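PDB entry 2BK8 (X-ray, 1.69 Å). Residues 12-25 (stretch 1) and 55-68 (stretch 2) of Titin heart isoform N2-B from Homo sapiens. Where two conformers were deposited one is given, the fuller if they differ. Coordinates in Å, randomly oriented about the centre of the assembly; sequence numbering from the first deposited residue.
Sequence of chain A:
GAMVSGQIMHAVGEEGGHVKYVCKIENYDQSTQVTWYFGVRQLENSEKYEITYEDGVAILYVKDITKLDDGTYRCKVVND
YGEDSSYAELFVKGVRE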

# COMPACT_ATOMS: atom_id res chain seq x y z
N VAL A 12 12.85 -3.59 -0.84
CA VAL A 12 13.37 -4.91 -1.28
C VAL A 12 12.82 -5.97 -0.32
O VAL A 12 12.97 -5.86 0.90
CB VAL A 12 14.90 -4.97 -1.29
CG1 VAL A 12 15.39 -6.43 -1.56
CG2 VAL A 12 15.49 -4.04 -2.33
N GLY A 13 12.22 -7.01 -0.89
CA GLY A 13 11.68 -8.12 -0.08
C GLY A 13 12.57 -9.33 -0.31
O GLY A 13 12.95 -9.61 -1.45
N GLU A 14 12.92 -10.01 0.77
CA GLU A 14 13.64 -11.27 0.66
C GLU A 14 12.65 -12.44 0.78
O GLU A 14 11.71 -12.37 1.58
CB GLU A 14 14.69 -11.41 1.76
CG GLU A 14 15.83 -10.42 1.66
CD GLU A 14 16.92 -10.69 2.67
OE1 GLU A 14 17.12 -11.86 3.05
OE2 GLU A 14 17.58 -9.72 3.09
N GLU A 15 12.89 -13.51 0.02
CA GLU A 15 11.97 -14.65 0.01
C GLU A 15 11.72 -15.15 1.44
O GLU A 15 12.66 -15.34 2.20
CB GLU A 15 12.50 -15.79 -0.87
CG GLU A 15 12.15 -15.61 -2.35
CD GLU A 15 12.89 -16.58 -3.26
OE1 GLU A 15 13.27 -17.68 -2.78
OE2 GLU A 15 13.08 -16.26 -4.45
N GLY A 16 10.44 -15.33 1.80
CA GLY A 16 10.08 -15.77 3.16
C GLY A 16 10.03 -14.69 4.22
O GLY A 16 9.59 -14.93 5.35
N GLY A 17 10.48 -13.48 3.88
CA GLY A 17 10.40 -12.35 4.80
C GLY A 17 9.15 -11.51 4.62
O GLY A 17 8.15 -11.98 4.05
N HIS A 18 9.21 -10.26 5.10
CA HIS A 18 8.12 -9.29 4.92
C HIS A 18 8.64 -7.89 4.50
O HIS A 18 9.85 -7.61 4.60
CB HIS A 18 7.27 -9.22 6.22
CG HIS A 18 7.94 -8.52 7.37
ND1 HIS A 18 8.69 -9.18 8.31
CD2 HIS A 18 7.95 -7.21 7.74
CE1 HIS A 18 9.15 -8.32 9.20
NE2 HIS A 18 8.70 -7.12 8.89
N VAL A 19 7.74 -7.01 4.02
CA VAL A 19 8.04 -5.58 3.83
C VAL A 19 6.83 -4.78 4.30
O VAL A 19 5.75 -5.36 4.48
CB VAL A 19 8.39 -5.18 2.35
CG1 VAL A 19 9.57 -6.00 1.82
CG2 VAL A 19 7.16 -5.26 1.44
N LYS A 20 6.98 -3.46 4.49
CA LYS A 20 5.86 -2.58 4.85
C LYS A 20 5.83 -1.38 3.94
O LYS A 20 6.88 -0.94 3.44
CB LYS A 20 6.01 -2.09 6.31
CG LYS A 20 7.37 -1.42 6.61
CD LYS A 20 7.38 -0.61 7.92
CE LYS A 20 8.40 0.55 7.89
NZ LYS A 20 9.68 0.22 7.18
N TYR A 21 4.62 -0.84 3.75
CA TYR A 21 4.41 0.43 3.07
C TYR A 21 3.58 1.37 3.97
O TYR A 21 2.55 0.97 4.52
CB TYR A 21 3.72 0.25 1.70
CG TYR A 21 4.60 -0.52 0.74
CD1 TYR A 21 5.67 0.11 0.08
CD2 TYR A 21 4.42 -1.90 0.55
CE1 TYR A 21 6.51 -0.62 -0.79
CE2 TYR A 21 5.22 -2.59 -0.30
CZ TYR A 21 6.28 -1.96 -0.95
OH TYR A 21 7.10 -2.73 -1.77
N VAL A 22 4.01 2.61 4.09
CA VAL A 22 3.35 3.58 4.95
C VAL A 22 2.97 4.80 4.13
O VAL A 22 3.83 5.46 3.49
CB VAL A 22 4.27 4.03 6.14
CG1 VAL A 22 3.60 5.19 6.93
CG2 VAL A 22 4.62 2.86 7.04
N CYS A 23 1.68 5.14 4.17
CA CYS A 23 1.18 6.29 3.44
C CYS A 23 0.47 7.24 4.39
O CYS A 23 -0.55 6.89 5.00
CB CYS A 23 0.25 5.86 2.28
SG CYS A 23 -0.43 7.31 1.30
N LYS A 24 0.99 8.46 4.52
CA LYS A 24 0.39 9.47 5.39
C LYS A 24 -0.56 10.43 4.61
O LYS A 24 -0.18 10.99 3.59
CB LYS A 24 1.52 10.24 6.12
CG LYS A 24 1.12 10.99 7.36
CD LYS A 24 2.35 11.62 8.01
CE LYS A 24 1.95 12.72 8.97
NZ LYS A 24 3.06 13.62 9.37
N ILE A 25 -1.81 10.54 5.08
CA ILE A 25 -2.84 11.35 4.40
C ILE A 25 -3.05 12.73 5.02
O ILE A 25 -3.17 12.86 6.24
CB ILE A 25 -4.17 10.52 4.28
CG1 ILE A 25 -3.94 9.31 3.38
CG2 ILE A 25 -5.27 11.34 3.61
CD1 ILE A 25 -4.39 7.94 3.95
N ASP A 55 -6.53 7.53 11.75
CA ASP A 55 -6.00 8.85 12.05
C ASP A 55 -4.98 9.33 10.99
O ASP A 55 -3.91 9.84 11.33
CB ASP A 55 -5.39 8.84 13.46
CG ASP A 55 -5.07 10.22 14.00
OD1 ASP A 55 -5.79 11.21 13.73
OD2 ASP A 55 -4.08 10.32 14.75
N GLY A 56 -5.33 9.14 9.71
CA GLY A 56 -4.49 9.58 8.58
C GLY A 56 -3.25 8.79 8.24
O GLY A 56 -2.43 9.20 7.40
N VAL A 57 -3.07 7.66 8.91
CA VAL A 57 -1.95 6.76 8.58
C VAL A 57 -2.43 5.40 8.06
O VAL A 57 -3.05 4.60 8.80
CB VAL A 57 -0.99 6.60 9.78
CG1 VAL A 57 0.28 5.79 9.40
CG2 VAL A 57 -0.59 7.99 10.34
N ALA A 58 -2.13 5.14 6.78
CA ALA A 58 -2.37 3.82 6.15
C ALA A 58 -1.11 2.95 6.12
O ALA A 58 -0.03 3.38 5.67
CB ALA A 58 -2.92 4.00 4.72
N ILE A 59 -1.24 1.70 6.56
CA ILE A 59 -0.11 0.77 6.61
C ILE A 59 -0.46 -0.58 5.98
O ILE A 59 -1.47 -1.22 6.35
CB ILE A 59 0.43 0.57 8.08
CG1 ILE A 59 0.78 1.91 8.75
CG2 ILE A 59 1.58 -0.43 8.11
CD1 ILE A 59 1.26 1.77 10.22
N LEU A 60 0.34 -0.98 5.00
CA LEU A 60 0.26 -2.31 4.39
C LEU A 60 1.50 -3.13 4.72
O LEU A 60 2.62 -2.75 4.42
CB LEU A 60 0.10 -2.22 2.84
CG LEU A 60 0.30 -3.57 2.10
CD1 LEU A 60 -0.86 -4.56 2.37
CD2 LEU A 60 0.45 -3.32 0.58
N TYR A 61 1.30 -4.28 5.35
CA TYR A 61 2.38 -5.24 5.59
C TYR A 61 2.18 -6.47 4.72
O TYR A 61 1.14 -7.13 4.79
CB TYR A 61 2.42 -5.64 7.05
CG TYR A 61 3.36 -4.81 7.89
CD1 TYR A 61 3.01 -3.53 8.27
CD2 TYR A 61 4.59 -5.31 8.30
CE1 TYR A 61 3.85 -2.76 9.05
CE2 TYR A 61 5.46 -4.54 9.08
CZ TYR A 61 5.07 -3.25 9.44
OH TYR A 61 5.88 -2.45 10.24
N VAL A 62 3.19 -6.78 3.90
CA VAL A 62 3.17 -7.99 3.04
C VAL A 62 4.03 -9.11 3.61
O VAL A 62 5.22 -8.90 3.81
CB VAL A 62 3.72 -7.68 1.61
CG1 VAL A 62 3.59 -8.95 0.72
CG2 VAL A 62 3.00 -6.47 0.98
N LYS A 63 3.43 -10.29 3.84
CA LYS A 63 4.05 -11.47 4.50
C LYS A 63 4.49 -12.58 3.54
O LYS A 63 4.02 -12.64 2.40
CB LYS A 63 3.07 -12.07 5.51
CG LYS A 63 2.90 -11.28 6.80
CD LYS A 63 2.66 -9.80 6.52
CE LYS A 63 3.53 -8.98 7.43
NZ LYS A 63 3.01 -7.60 7.54
N ASP A 64 5.33 -13.50 4.04
CA ASP A 64 5.78 -14.69 3.30
C ASP A 64 6.16 -14.37 1.86
O ASP A 64 5.57 -14.88 0.92
CB ASP A 64 4.70 -15.80 3.32
CG ASP A 64 4.40 -16.30 4.71
OD1 ASP A 64 5.28 -16.96 5.30
OD2 ASP A 64 3.26 -16.09 5.19
N ILE A 65 7.13 -13.49 1.68
CA ILE A 65 7.45 -12.97 0.33
C ILE A 65 7.85 -14.08 -0.66
O ILE A 65 8.55 -15.07 -0.28
CB ILE A 65 8.51 -11.81 0.41
CG1 ILE A 65 7.87 -10.53 1.01
CG2 ILE A 65 9.25 -11.62 -0.96
CD1 ILE A 65 6.94 -9.79 0.10
N THR A 66 7.36 -13.98 -1.90
CA THR A 66 7.84 -14.86 -3.01
C THR A 66 8.19 -13.98 -4.22
O THR A 66 7.89 -12.78 -4.24
CB THR A 66 6.78 -15.94 -3.49
OG1 THR A 66 5.71 -15.28 -4.21
CG2 THR A 66 6.22 -16.76 -2.33
N LYS A 67 8.80 -14.58 -5.24
CA LYS A 67 9.04 -13.87 -6.51
C LYS A 67 7.76 -13.25 -7.11
O LYS A 67 7.82 -12.21 -7.78
CB LYS A 67 9.75 -14.78 -7.52
CG LYS A 67 11.24 -15.01 -7.19
CD LYS A 67 11.94 -15.76 -8.32
CE LYS A 67 13.39 -16.01 -8.01
NZ LYS A 67 13.51 -17.18 -7.10
N LEU A 68 6.59 -13.88 -6.89
CA LEU A 68 5.30 -13.35 -7.39
C LEU A 68 4.98 -11.93 -6.91
O LEU A 68 4.22 -11.22 -7.56
CB LEU A 68 4.12 -14.23 -7.00
CG LEU A 68 4.04 -15.61 -7.65
CD1 LEU A 68 2.87 -16.36 -7.03
CD2 LEU A 68 3.88 -15.56 -9.17

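The buried side of this two-stranded contact is apolar, and its pairs follow from the register. V19, Y21 and C23 send their side chains to the same face of the sheet as V62, L60 and A58, each opposite its bridge partner: V19 CG2 lies 4.2 Å from V62 CB, Y21 CD2 4.2 Å from L60 CD2, and C23 CB 4.4 Å from A58 CB. These are van der Waals separations, as expected for neighbours that pack side by side within a sheet. I25 extends the row, its CD1 4.3 Å from A58 CB.

The backbone sets this pattern. Strands 19-25 and 57-62 run antiparallel, their axes at 167° and 4.7 Å apart at closest approach. V19 with V62, Y21 with L60 and C23 with A58 are hydrogen-bonded pairs, each closed by two reciprocal bonds. In the middle pair Y21 N donates to L60 O at 2.8 Å and L60 N to Y21 O at 3.0 Å. The ladder ends beyond them in a single bond, I25 N to G56 O, at 2.7 Å and 178°, nearly linear. G56 has a phi of 76°, a value that favours glycine, and an ideal CB there would lie 3.3 Å from I25 O. Between the hydrogen-bonded pairs, CA-H...O contacts fill the gaps, such as K20 CA to L60 O at 3.3 Å.

The opposite face carries K20, V22 and K24 against Y61, I59 and V57. V22 touches two neighbours, its CG1 4.2 Å from V57 CG1 and its CG2 4.3 Å from I59 CG1. K20 contributes the aliphatic part of its chain: CB stands 3.5 Å from the centroid of the Y61 ring and 15° off its normal, a CH-pi contact over the face. H18 CD2 approaches the edge of that ring, 3.9 Å from Y61 CE2; the two ring planes meet at 31°.

Past V19 the pairing changes character, because a type II turn from E14 to G17, closed by G17 N to E14 O at 2.8 Å, carries stretch 1 around I65. I65 has the largest area covered by the other stretch, 103 Å², and its backbone is bonded at both ends: G16 N reaches I65 O at 2.8 Å and 170°, while I65 N reaches G17 O at 3.0 Å. G16, with a phi of 82°, adopts a conformation that favours glycine. At the solvent-exposed, polar edge of the contact, E15 OE2 and K67 NZ form a salt bridge at 2.8 Å, pairing carboxylate with ammonium.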